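Local coordinates for fructosyl amine: oxygen oxidoreductase (Aspergillus fumigatus, PDB 3DJE), which oxidises fructosyl amino acids (Amadori products) with the help of bound FAD and molecular oxygen, and so acts as a deglycating enzyme, at residues Ser8-Gly13 and Asn32-Asp37; Gly185-Leu190 and Lys198-Ala203; Ala210-Leu215 and Tyr353-Leu358. All blocks are in the same frame, centred on the assembly; numbering follows the deposited sequence. Where two conformers were deposited one is given.

Contact 1 (Ser8-Gly13 and Asn32-Asp37). With FAD (flavin-adenine dinucleotide), chain C.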
loop_
_atom_site.group_PDB
_atom_site.type_symbol
_atom_site.label_atom_id
_atom_site.label_comp_id
_atom_site.label_asym_id
_atom_site.label_seq_id
_atom_site.Cartn_x
_atom_site.Cartn_y
_atom_site.Cartn_z
ATOM N N SER A 8 -5.287 -16.160 -23.633
ATOM C CA SER A 8 -4.305 -15.106 -23.363
ATOM C C SER A 8 -4.862 -14.082 -22.370
ATOM O O SER A 8 -5.860 -13.408 -22.652
ATOM C CB SER A 8 -3.876 -14.413 -24.660
ATOM O OG SER A 8 -3.015 -13.319 -24.375
ATOM N N LEU A 9 -4.214 -13.992 -21.209
ATOM C CA LEU A 9 -4.586 -13.027 -20.168
ATOM C C LEU A 9 -3.424 -12.073 -19.966
ATOM O O LEU A 9 -2.266 -12.497 -19.934
ATOM C CB LEU A 9 -4.918 -13.729 -18.844
ATOM C CG LEU A 9 -5.952 -14.854 -18.911
ATOM C CD1 LEU A 9 -6.133 -15.433 -17.506
ATOM C CD2 LEU A 9 -7.272 -14.300 -19.409
ATOM N N LEU A 10 -3.737 -10.791 -19.839
ATOM C CA LEU A 10 -2.711 -9.759 -19.731
ATOM C C LEU A 10 -2.915 -8.982 -18.456
ATOM O O LEU A 10 -4.037 -8.557 -18.173
ATOM C CB LEU A 10 -2.820 -8.808 -20.915
ATOM C CG LEU A 10 -1.724 -7.752 -21.046
ATOM C CD1 LEU A 10 -0.356 -8.400 -21.262
ATOM C CD2 LEU A 10 -2.054 -6.833 -22.212
ATOM N N ILE A 11 -1.847 -8.820 -17.670
ATOM C CA ILE A 11 -1.924 -7.998 -16.462
ATOM C C ILE A 11 -1.042 -6.780 -16.645
ATOM O O ILE A 11 0.157 -6.922 -16.939
ATOM C CB ILE A 11 -1.470 -8.760 -15.204
ATOM C CG1 ILE A 11 -2.356 -9.987 -14.989
ATOM C CG2 ILE A 11 -1.474 -7.839 -13.968
ATOM C CD1 ILE A 11 -1.808 -10.933 -13.957
ATOM N N VAL A 12 -1.634 -5.593 -16.505
ATOM C CA VAL A 12 -0.873 -4.336 -16.571
ATOM C C VAL A 12 -0.467 -3.932 -15.159
ATOM O O VAL A 12 -1.311 -3.512 -14.351
ATOM C CB VAL A 12 -1.673 -3.199 -17.267
ATOM C CG1 VAL A 12 -0.867 -1.846 -17.266
ATOM C CG2 VAL A 12 -2.042 -3.590 -18.689
ATOM N N GLY A 13 0.822 -4.101 -14.871
ATOM C CA GLY A 13 1.401 -3.818 -13.563
ATOM C C GLY A 13 1.790 -5.078 -12.806
ATOM O O GLY A 13 0.945 -5.939 -12.544
ATOM N N ASN A 32 -1.561 -19.173 -19.730
ATOM C CA ASN A 32 -1.142 -18.217 -20.747
ATOM C C ASN A 32 -1.274 -16.770 -20.262
ATOM O O ASN A 32 -1.947 -15.942 -20.889
ATOM C CB ASN A 32 -1.924 -18.467 -22.048
ATOM C CG ASN A 32 -1.374 -17.680 -23.236
ATOM O OD1 ASN A 32 -0.270 -17.124 -23.181
ATOM N ND2 ASN A 32 -2.151 -17.625 -24.319
ATOM N N VAL A 33 -0.590 -16.476 -19.157
ATOM C CA VAL A 33 -0.699 -15.163 -18.494
ATOM C C VAL A 33 0.586 -14.390 -18.732
ATOM O O VAL A 33 1.683 -14.935 -18.567
ATOM C CB VAL A 33 -0.890 -15.346 -16.965
ATOM C CG1 VAL A 33 -1.011 -13.987 -16.258
ATOM C CG2 VAL A 33 -2.108 -16.238 -16.670
ATOM N N THR A 34 0.443 -13.120 -19.124
ATOM C CA THR A 34 1.593 -12.239 -19.299
ATOM C C THR A 34 1.421 -11.016 -18.412
ATOM O O THR A 34 0.331 -10.440 -18.348
ATOM C CB THR A 34 1.741 -11.792 -20.772
ATOM O OG1 THR A 34 1.900 -12.950 -21.605
ATOM C CG2 THR A 34 2.966 -10.911 -20.958
ATOM N N VAL A 35 2.493 -10.628 -17.729
ATOM C CA VAL A 35 2.471 -9.430 -16.890
ATOM C C VAL A 35 3.476 -8.422 -17.433
ATOM O O VAL A 35 4.637 -8.782 -17.694
ATOM C CB VAL A 35 2.814 -9.752 -15.405
ATOM C CG1 VAL A 35 2.631 -8.498 -14.523
ATOM C CG2 VAL A 35 1.938 -10.889 -14.864
ATOM N N LEU A 36 3.033 -7.167 -17.548
ATOM C CA LEU A 36 3.866 -6.070 -18.075
ATOM C C LEU A 36 4.148 -5.023 -17.008
ATOM O O LEU A 36 3.228 -4.539 -16.354
ATOM C CB LEU A 36 3.137 -5.366 -19.235
ATOM C CG LEU A 36 2.729 -6.214 -20.441
ATOM C CD1 LEU A 36 1.859 -5.370 -21.379
ATOM C CD2 LEU A 36 3.948 -6.758 -21.169
ATOM N N ASP A 37 5.408 -4.633 -16.867
ATOM C CA ASP A 37 5.760 -3.564 -15.909
ATOM C C ASP A 37 7.021 -2.836 -16.401
ATOM O O ASP A 37 7.941 -3.487 -16.863
ATOM C CB ASP A 37 5.998 -4.195 -14.530
ATOM C CG ASP A 37 5.945 -3.190 -13.389
ATOM O OD1 ASP A 37 6.829 -2.307 -13.317
ATOM O OD2 ASP A 37 5.018 -3.281 -12.554
HETATM P PA FAD C . 1.733 -0.978 -6.719
HETATM O O1A FAD C . 2.223 -2.074 -5.877
HETATM O O2A FAD C . 2.323 0.384 -6.536
HETATM O O5B FAD C . 1.919 -1.500 -8.200
HETATM C C5B FAD C . 1.673 -0.686 -9.350
HETATM C C4B FAD C . 2.519 -1.265 -10.491
HETATM O O4B FAD C . 2.052 -0.555 -11.653
HETATM C C3B FAD C . 3.992 -0.852 -10.264
HETATM O O3B FAD C . 4.845 -2.004 -10.166
HETATM C C2B FAD C . 4.286 -0.024 -11.526
HETATM O O2B FAD C . 5.634 -0.253 -12.042
HETATM C C1B FAD C . 3.163 -0.493 -12.493
HETATM N N9A FAD C . 3.094 0.480 -13.626
HETATM C C8A FAD C . 3.197 1.825 -13.589
HETATM N N7A FAD C . 3.139 2.303 -14.849
HETATM C C5A FAD C . 3.003 1.256 -15.676
HETATM C C6A FAD C . 2.909 1.123 -17.066
HETATM N N6A FAD C . 2.962 2.220 -17.859
HETATM N N1A FAD C . 2.777 -0.110 -17.592
HETATM C C2A FAD C . 2.734 -1.199 -16.816
HETATM N N3A FAD C . 2.825 -1.109 -15.485
HETATM C C4A FAD C . 2.960 0.106 -14.903
HETATM N N1 FAD C . -0.450 -1.112 3.065
HETATM C C2 FAD C . -0.594 -2.029 4.105
HETATM O O2 FAD C . -1.381 -2.974 4.026
HETATM N N3 FAD C . 0.168 -1.861 5.261
HETATM C C4 FAD C . 1.056 -0.801 5.408
HETATM O O4 FAD C . 1.719 -0.686 6.447
HETATM C C4X FAD C . 1.177 0.125 4.361
HETATM N N5 FAD C . 2.045 1.209 4.480
HETATM C C5X FAD C . 2.287 2.016 3.372
HETATM C C6 FAD C . 3.308 2.959 3.446
HETATM C C7 FAD C . 3.609 3.750 2.344
HETATM C C7M FAD C . 4.730 4.788 2.492
HETATM C C8 FAD C . 2.908 3.585 1.150
HETATM C C8M FAD C . 3.299 4.414 -0.096
HETATM C C9 FAD C . 1.892 2.622 1.077
HETATM C C9A FAD C . 1.584 1.823 2.185
HETATM N N10 FAD C . 0.559 0.856 2.145
HETATM C C10 FAD C . 0.423 -0.044 3.201
HETATM C "C1'" FAD C . -0.351 0.777 0.995
HETATM C "C2'" FAD C . 0.138 -0.290 0.015
HETATM O "O2'" FAD C . 1.573 -0.200 -0.131
HETATM C "C3'" FAD C . -0.550 -0.088 -1.331
HETATM O "O3'" FAD C . -1.965 0.095 -1.116
HETATM C "C4'" FAD C . -0.374 -1.296 -2.258
HETATM O "O4'" FAD C . 0.976 -1.757 -2.278
HETATM C "C5'" FAD C . -0.787 -0.891 -3.679
HETATM O "O5'" FAD C . -0.684 -2.028 -4.552
HETATM P P FAD C . -0.983 -1.866 -6.119
HETATM O O1P FAD C . -2.322 -1.229 -6.294
HETATM O O2P FAD C . -0.694 -3.184 -6.719
HETATM O O3P FAD C . 0.130 -0.830 -6.644
HETATM O O HOH W 1 -0.668 -13.678 -22.244
#
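Ile-11 meets Val-33 and Val-35 because its CG1 stands anti to the carbonyl carbon (chi1 -60°) and chi2 extends the chain, setting CD1 3.9 Å from Val-33 CG1 and equally close to Val-35 CG2. On the other face the chi2 of Leu-10 (63°) brings CD1 to 3.8 Å from Leu-36 CD1. Five backbone hydrogen bonds join segments 8-13 and 32-37 in parallel, among them Ile-11 N to Thr-34 O at 2.8 Å and, at the FAD end, Gly-13 N to Leu-36 O. At the other end a water donates to Asn-32 O and is also hydrogen-bonded to Ser-8 OG and Thr-34 OG1. Helix 16-27 covers the Ile-11 face through Ala-22 and Leu-25. Beyond the last rung Asp-37 takes two ribose hydroxyls, FAD O2B on OD1 at 2.7 Å and FAD O3B on OD2 at 2.7 Å; the amides of Tyr-39 and Ala-14 bind the same two oxygens and help fix the carboxylate. Gly-13 CA packs 3.6 Å from FAD N3A. Parallel strands joined by one helix, the second ending in an acidic residue, form the dinucleotide-binding beta-alpha-beta unit of the Rossmann fold.

Contact 2 (Gly185-Leu190 and Lys198-Ala203); sequences GRVVTL and KGAVTA. Unlike the reference sequence in segment 198-203: Ala-203 (reference Gly). With FAD (flavin-adenine dinucleotide), chain C.
Val-187 and Thr-202 form an antiparallel non-hydrogen-bonded pair at the end of a beta hairpin, strands 187-193 and 196-202, away from its turn, and a classic beta bulge follows directly: Val-188 and Thr-189 both face Val-201. Val-188 N donates to Val-201 O at 2.8 Å, while Val-201 N donates to Thr-189 O at 2.9 Å; both bonds are nearly straight. The extra residue shifts the register by one, and Leu-190 then pairs with Ala-200.

The closely packed side is the one turned to the sheet of strands 9-12 and 33-37. Val-187 CG1 lies 3.9 Å from Ala-200 CB, and its other methyl, CG2, is near the same CB and the adenine. Leu-36 and Val-12 of the neighbouring sheet touch Val-187, Leu-36 also reaches Thr-202, Leu-10 lies against Ala-200, and Phe-224 packs on both Val-187 and Leu-190. Thr-202 turns its hydroxyl out of the pair, to Asp-204 and Trp-208.

The outer side, with Val-188 and Ala-203, is more open. Thr-189 and Val-201 lie side by side and point the same way, with CG2 of the threonine 4.0 Å from CB of the valine. In Val-188 the first torsion (chi1 -61°) puts CG2 between the backbone N and the carbonyl carbon, 3.4 Å from Val-201 O. Val-188 CG1 rests 3.7 Å from Ala-203 CB, a residue that differs from the reference sequence. Next to it Ala-203 N gives Arg-186 O a more bent hydrogen bond (134° at the hydrogen).

Before the bulge, the backbone of Val-187 reads the adenine edge of FAD in both directions: its N donates to FAD N1A at 3.1 Å, and FAD N6A donates to its carbonyl O at 3.1 Å.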
loop_
_atom_site.group_PDB
_atom_site.type_symbol
_atom_site.label_atom_id
_atom_site.label_comp_id
_atom_site.label_asym_id
_atom_site.label_seq_id
_atom_site.Cartn_x
_atom_site.Cartn_y
_atom_site.Cartn_z
ATOM N N GLY A 185 8.283 -3.324 -21.054
ATOM C CA GLY A 185 7.146 -3.519 -20.144
ATOM C C GLY A 185 6.358 -2.263 -19.820
ATOM O O GLY A 185 5.463 -2.305 -18.980
ATOM N N ARG A 186 6.691 -1.140 -20.467
ATOM C CA ARG A 186 5.999 0.113 -20.201
ATOM C C ARG A 186 4.797 0.230 -21.127
ATOM O O ARG A 186 4.942 0.510 -22.327
ATOM C CB ARG A 186 6.926 1.335 -20.368
ATOM C CG ARG A 186 6.179 2.662 -20.242
ATOM C CD ARG A 186 7.093 3.877 -20.066
ATOM N NE ARG A 186 7.562 4.009 -18.684
ATOM C CZ ARG A 186 6.799 4.383 -17.653
ATOM N NH1 ARG A 186 5.504 4.660 -17.837
ATOM N NH2 ARG A 186 7.323 4.468 -16.431
ATOM N N VAL A 187 3.606 0.027 -20.578
ATOM C CA VAL A 187 2.399 0.177 -21.399
ATOM C C VAL A 187 2.209 1.652 -21.733
ATOM O O VAL A 187 2.309 2.517 -20.850
ATOM C CB VAL A 187 1.146 -0.357 -20.674
ATOM C CG1 VAL A 187 -0.104 0.013 -21.440
ATOM C CG2 VAL A 187 1.234 -1.879 -20.512
ATOM N N VAL A 188 1.921 1.935 -23.006
ATOM C CA VAL A 188 1.688 3.323 -23.435
ATOM C C VAL A 188 0.224 3.621 -23.734
ATOM O O VAL A 188 -0.194 4.783 -23.699
ATOM C CB VAL A 188 2.571 3.761 -24.634
ATOM C CG1 VAL A 188 4.063 3.682 -24.248
ATOM C CG2 VAL A 188 2.253 2.936 -25.884
ATOM N N THR A 189 -0.533 2.572 -24.055
ATOM C CA THR A 189 -1.991 2.676 -24.190
ATOM C C THR A 189 -2.606 1.296 -24.126
ATOM O O THR A 189 -1.961 0.318 -24.463
ATOM C CB THR A 189 -2.410 3.349 -25.528
ATOM O OG1 THR A 189 -3.832 3.555 -25.536
ATOM C CG2 THR A 189 -1.996 2.509 -26.740
ATOM N N LEU A 190 -3.848 1.224 -23.653
ATOM C CA LEU A 190 -4.630 0.016 -23.886
ATOM C C LEU A 190 -5.080 0.024 -25.352
ATOM O O LEU A 190 -5.061 1.080 -26.021
ATOM C CB LEU A 190 -5.846 -0.024 -22.938
ATOM C CG LEU A 190 -5.508 0.010 -21.438
ATOM C CD1 LEU A 190 -6.791 0.069 -20.602
ATOM C CD2 LEU A 190 -4.647 -1.193 -21.035
ATOM N N LYS A 198 -8.792 -4.661 -25.870
ATOM C CA LYS A 198 -8.311 -5.901 -26.490
ATOM C C LYS A 198 -6.896 -6.285 -26.081
ATOM O O LYS A 198 -6.349 -7.259 -26.595
ATOM C CB LYS A 198 -8.384 -5.815 -28.033
ATOM C CG LYS A 198 -9.789 -5.578 -28.611
ATOM C CD LYS A 198 -10.827 -6.559 -28.094
ATOM C CE LYS A 198 -12.162 -6.349 -28.811
ATOM N NZ LYS A 198 -13.241 -7.225 -28.248
ATOM N N GLY A 199 -6.318 -5.515 -25.159
ATOM C CA GLY A 199 -4.931 -5.725 -24.702
ATOM C C GLY A 199 -4.231 -4.396 -24.508
ATOM O O GLY A 199 -4.868 -3.394 -24.142
ATOM N N ALA A 200 -2.922 -4.384 -24.753
ATOM C CA ALA A 200 -2.099 -3.183 -24.525
ATOM C C ALA A 200 -0.975 -3.061 -25.534
ATOM O O ALA A 200 -0.561 -4.047 -26.146
ATOM C CB ALA A 200 -1.494 -3.211 -23.123
ATOM N N VAL A 201 -0.471 -1.844 -25.677
ATOM C CA VAL A 201 0.725 -1.609 -26.496
ATOM C C VAL A 201 1.822 -1.110 -25.571
ATOM O O VAL A 201 1.577 -0.211 -24.757
ATOM C CB VAL A 201 0.467 -0.552 -27.579
ATOM C CG1 VAL A 201 1.711 -0.357 -28.450
ATOM C CG2 VAL A 201 -0.737 -0.938 -28.440
ATOM N N THR A 202 3.028 -1.674 -25.710
ATOM C CA THR A 202 4.173 -1.231 -24.898
ATOM C C THR A 202 5.062 -0.243 -25.665
ATOM O O THR A 202 4.941 -0.127 -26.893
ATOM C CB THR A 202 4.991 -2.415 -24.346
ATOM O OG1 THR A 202 5.279 -3.335 -25.405
ATOM C CG2 THR A 202 4.180 -3.153 -23.272
ATOM N N ALA A 203 5.932 0.456 -24.938
ATOM C CA ALA A 203 6.734 1.554 -25.498
ATOM C C ALA A 203 7.748 1.114 -26.556
ATOM O O ALA A 203 8.273 1.972 -27.292
ATOM C CB ALA A 203 7.453 2.289 -24.388
HETATM P PA FAD C . 1.733 -0.978 -6.719
HETATM O O1A FAD C . 2.223 -2.074 -5.877
HETATM O O2A FAD C . 2.323 0.384 -6.536
HETATM O O5B FAD C . 1.919 -1.500 -8.200
HETATM C C5B FAD C . 1.673 -0.686 -9.350
HETATM C C4B FAD C . 2.519 -1.265 -10.491
HETATM O O4B FAD C . 2.052 -0.555 -11.653
HETATM C C3B FAD C . 3.992 -0.852 -10.264
HETATM O O3B FAD C . 4.845 -2.004 -10.166
HETATM C C2B FAD C . 4.286 -0.024 -11.526
HETATM O O2B FAD C . 5.634 -0.253 -12.042
HETATM C C1B FAD C . 3.163 -0.493 -12.493
HETATM N N9A FAD C . 3.094 0.480 -13.626
HETATM C C8A FAD C . 3.197 1.825 -13.589
HETATM N N7A FAD C . 3.139 2.303 -14.849
HETATM C C5A FAD C . 3.003 1.256 -15.676
HETATM C C6A FAD C . 2.909 1.123 -17.066
HETATM N N6A FAD C . 2.962 2.220 -17.859
HETATM N N1A FAD C . 2.777 -0.110 -17.592
HETATM C C2A FAD C . 2.734 -1.199 -16.816
HETATM N N3A FAD C . 2.825 -1.109 -15.485
HETATM C C4A FAD C . 2.960 0.106 -14.903
HETATM N N1 FAD C . -0.450 -1.112 3.065
HETATM C C2 FAD C . -0.594 -2.029 4.105
HETATM O O2 FAD C . -1.381 -2.974 4.026
HETATM N N3 FAD C . 0.168 -1.861 5.261
HETATM C C4 FAD C . 1.056 -0.801 5.408
HETATM O O4 FAD C . 1.719 -0.686 6.447
HETATM C C4X FAD C . 1.177 0.125 4.361
HETATM N N5 FAD C . 2.045 1.209 4.480
HETATM C C5X FAD C . 2.287 2.016 3.372
HETATM C C6 FAD C . 3.308 2.959 3.446
HETATM C C7 FAD C . 3.609 3.750 2.344
HETATM C C7M FAD C . 4.730 4.788 2.492
HETATM C C8 FAD C . 2.908 3.585 1.150
HETATM C C8M FAD C . 3.299 4.414 -0.096
HETATM C C9 FAD C . 1.892 2.622 1.077
HETATM C C9A FAD C . 1.584 1.823 2.185
HETATM N N10 FAD C . 0.559 0.856 2.145
HETATM C C10 FAD C . 0.423 -0.044 3.201
HETATM C "C1'" FAD C . -0.351 0.777 0.995
HETATM C "C2'" FAD C . 0.138 -0.290 0.015
HETATM O "O2'" FAD C . 1.573 -0.200 -0.131
HETATM C "C3'" FAD C . -0.550 -0.088 -1.331
HETATM O "O3'" FAD C . -1.965 0.095 -1.116
HETATM C "C4'" FAD C . -0.374 -1.296 -2.258
HETATM O "O4'" FAD C . 0.976 -1.757 -2.278
HETATM C "C5'" FAD C . -0.787 -0.891 -3.679
HETATM O "O5'" FAD C . -0.684 -2.028 -4.552
HETATM P P FAD C . -0.983 -1.866 -6.119
HETATM O O1P FAD C . -2.322 -1.229 -6.294
HETATM O O2P FAD C . -0.694 -3.184 -6.719
HETATM O O3P FAD C . 0.130 -0.830 -6.644
#

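Contact 3 (Ala210-Leu215 and Tyr353-Leu358)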
loop_
_atom_site.group_PDB
_atom_site.type_symbol
_atom_site.label_atom_id
_atom_site.label_comp_id
_atom_site.label_asym_id
_atom_site.label_seq_id
_atom_site.Cartn_x
_atom_site.Cartn_y
_atom_site.Cartn_z
ATOM N N ALA A 210 -5.026 -9.711 -25.867
ATOM C CA ALA A 210 -5.446 -10.642 -24.837
ATOM C C ALA A 210 -6.949 -10.774 -24.792
ATOM O O ALA A 210 -7.663 -9.828 -25.090
ATOM C CB ALA A 210 -4.935 -10.187 -23.492
ATOM N N GLU A 211 -7.409 -11.968 -24.413
ATOM C CA GLU A 211 -8.825 -12.215 -24.192
ATOM C C GLU A 211 -9.400 -11.431 -23.005
ATOM O O GLU A 211 -10.560 -11.022 -23.023
ATOM C CB GLU A 211 -9.054 -13.720 -24.020
ATOM C CG GLU A 211 -8.824 -14.537 -25.285
ATOM C CD GLU A 211 -9.445 -15.933 -25.183
ATOM O OE1 GLU A 211 -10.516 -16.061 -24.549
ATOM O OE2 GLU A 211 -8.859 -16.904 -25.718
ATOM N N ARG A 212 -8.591 -11.261 -21.954
ATOM C CA ARG A 212 -8.930 -10.387 -20.824
ATOM C C ARG A 212 -7.683 -9.618 -20.422
ATOM O O ARG A 212 -6.579 -10.160 -20.487
ATOM C CB ARG A 212 -9.394 -11.194 -19.597
ATOM C CG ARG A 212 -10.698 -11.974 -19.805
ATOM C CD ARG A 212 -11.894 -11.053 -19.933
ATOM N NE ARG A 212 -13.149 -11.802 -19.967
ATOM C CZ ARG A 212 -13.630 -12.417 -21.047
ATOM N NH1 ARG A 212 -12.980 -12.367 -22.206
ATOM N NH2 ARG A 212 -14.774 -13.087 -20.970
ATOM N N THR A 213 -7.880 -8.360 -20.044
ATOM C CA THR A 213 -6.818 -7.475 -19.556
ATOM C C THR A 213 -7.177 -7.032 -18.147
ATOM O O THR A 213 -8.294 -6.556 -17.916
ATOM C CB THR A 213 -6.687 -6.231 -20.483
ATOM O OG1 THR A 213 -6.360 -6.648 -21.820
ATOM C CG2 THR A 213 -5.643 -5.248 -19.973
ATOM N N PHE A 214 -6.232 -7.195 -17.215
ATOM C CA PHE A 214 -6.380 -6.742 -15.844
ATOM C C PHE A 214 -5.560 -5.471 -15.681
ATOM O O PHE A 214 -4.377 -5.468 -15.993
ATOM C CB PHE A 214 -5.823 -7.772 -14.865
ATOM C CG PHE A 214 -6.570 -9.087 -14.851
ATOM C CD1 PHE A 214 -7.519 -9.354 -13.865
ATOM C CD2 PHE A 214 -6.297 -10.067 -15.802
ATOM C CE1 PHE A 214 -8.197 -10.584 -13.832
ATOM C CE2 PHE A 214 -6.981 -11.298 -15.776
ATOM C CZ PHE A 214 -7.929 -11.546 -14.783
ATOM N N LEU A 215 -6.187 -4.420 -15.172
ATOM C CA LEU A 215 -5.485 -3.170 -14.923
ATOM C C LEU A 215 -5.131 -3.091 -13.435
ATOM O O LEU A 215 -6.003 -2.905 -12.588
ATOM C CB LEU A 215 -6.331 -1.991 -15.389
ATOM C CG LEU A 215 -5.701 -0.600 -15.244
ATOM C CD1 LEU A 215 -4.353 -0.553 -15.960
ATOM C CD2 LEU A 215 -6.649 0.443 -15.797
ATOM N N TYR A 353 -16.513 -2.001 -21.159
ATOM C CA TYR A 353 -15.439 -2.762 -21.794
ATOM C C TYR A 353 -15.422 -4.184 -21.237
ATOM O O TYR A 353 -14.794 -4.454 -20.204
ATOM C CB TYR A 353 -14.081 -2.072 -21.590
ATOM C CG TYR A 353 -14.071 -0.598 -21.941
ATOM C CD1 TYR A 353 -14.706 -0.134 -23.094
ATOM C CD2 TYR A 353 -13.429 0.327 -21.120
ATOM C CE1 TYR A 353 -14.710 1.228 -23.416
ATOM C CE2 TYR A 353 -13.416 1.692 -21.433
ATOM C CZ TYR A 353 -14.060 2.128 -22.583
ATOM O OH TYR A 353 -14.061 3.466 -22.900
ATOM N N HIS A 354 -16.124 -5.066 -21.944
ATOM C CA HIS A 354 -16.355 -6.482 -21.592
ATOM C C HIS A 354 -15.107 -7.262 -21.140
ATOM O O HIS A 354 -15.192 -8.119 -20.259
ATOM C CB HIS A 354 -17.017 -7.165 -22.812
ATOM C CG HIS A 354 -17.136 -8.657 -22.715
ATOM N ND1 HIS A 354 -16.163 -9.516 -23.186
ATOM C CD2 HIS A 354 -18.132 -9.442 -22.236
ATOM C CE1 HIS A 354 -16.544 -10.765 -22.977
ATOM N NE2 HIS A 354 -17.734 -10.748 -22.400
ATOM N N SER A 355 -13.963 -6.969 -21.749
ATOM C CA SER A 355 -12.752 -7.762 -21.559
ATOM C C SER A 355 -11.837 -7.189 -20.486
ATOM O O SER A 355 -10.799 -7.778 -20.205
ATOM C CB SER A 355 -11.977 -7.872 -22.882
ATOM O OG SER A 355 -12.779 -8.448 -23.912
ATOM N N LEU A 356 -12.208 -6.043 -19.916
ATOM C CA LEU A 356 -11.358 -5.358 -18.928
ATOM C C LEU A 356 -11.769 -5.661 -17.492
ATOM O O LEU A 356 -12.962 -5.621 -17.158
ATOM C CB LEU A 356 -11.379 -3.844 -19.163
ATOM C CG LEU A 356 -10.512 -2.966 -18.246
ATOM C CD1 LEU A 356 -9.036 -3.267 -18.446
ATOM C CD2 LEU A 356 -10.793 -1.475 -18.474
ATOM N N VAL A 357 -10.770 -5.956 -16.657
ATOM C CA VAL A 357 -10.969 -6.168 -15.222
ATOM C C VAL A 357 -10.109 -5.156 -14.472
ATOM O O VAL A 357 -8.929 -5.003 -14.774
ATOM C CB VAL A 357 -10.572 -7.597 -14.790
ATOM C CG1 VAL A 357 -10.888 -7.827 -13.305
ATOM C CG2 VAL A 357 -11.325 -8.640 -15.630
ATOM N N LEU A 358 -10.715 -4.471 -13.510
ATOM C CA LEU A 358 -10.028 -3.494 -12.669
ATOM C C LEU A 358 -9.572 -4.156 -11.388
ATOM O O LEU A 358 -10.352 -4.860 -10.759
ATOM C CB LEU A 358 -10.971 -2.334 -12.293
ATOM C CG LEU A 358 -11.388 -1.315 -13.373
ATOM C CD1 LEU A 358 -10.228 -0.988 -14.318
ATOM C CD2 LEU A 358 -12.597 -1.815 -14.132
HETATM O O HOH W 2 -10.482 -8.953 -25.731
HETATM O O HOH W 3 -12.168 -10.664 -25.435
#
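Val-357, Arg-212 and Leu-215 lose the most surface where strand 212-215 runs parallel to strand 356-360. Val-357 lies beside Phe-214, both side chains pointing the same way; its CB comes 3.6 Å from Phe-214 CD1 and its CG2 sits over one face of the ring. Met-381 of helix 373-382 touches both residues. The backbone N and O of Val-357 both bond to strand 212-215 and bracket Phe-214, N donating to Thr-213 O at 2.8 Å and O accepting from Leu-215 N.

Arg-212 lies at the edge of the pair. The bend at its chi2 (-69°) sets CD 3.5 Å from Ser-355 O, the carbonyl that also accepts from Thr-213 N. NH1 donates to Glu-211 O at 2.9 Å, an acceptor that lies in the guanidinium plane. His-354 CE1 is over one face of that guanidinium, 3.5 Å from NH2, with the two planes 65° apart. A water donates to both Glu-211 O and Ser-355 OG, and this hydroxyl is also hydrogen-bonded to Asp-196.

On the face opposite Phe-214, Leu-215 crosses Leu-358, CD2 to CD1 at 4.1 Å, and Leu-225 also packs on Leu-358. A type I turn from Tyr-353 to Leu-356 leads into the second strand. Two distant parts of the chain are thus joined as neighbouring parallel strands in the central sheet of the Rossmann-like FAD-binding domain.

How the contacts relate
The contacts follow one another along the chain, each closing before the next opens, and all lie on the same side of its centre. Contacts 1 and 3, centres about 10 Å apart, belong to one sheet in which strand 9-12 lies between 33-37 and 212-215, and 356-360 follows beyond 212-215. Contact 2 is a hairpin of a separate three-stranded sheet, its centre about 10 Å from contact 1 and about 13 Å from contact 3. It packs on the first sheet and is tied to contact 3 by a probable hydrogen bond between Lys-198 O and Ala-210 N (2.9 Å). Contacts 1 and 2 thereby hold the adenosine half of FAD from two sheets, while contact 3 extends the sheet behind it.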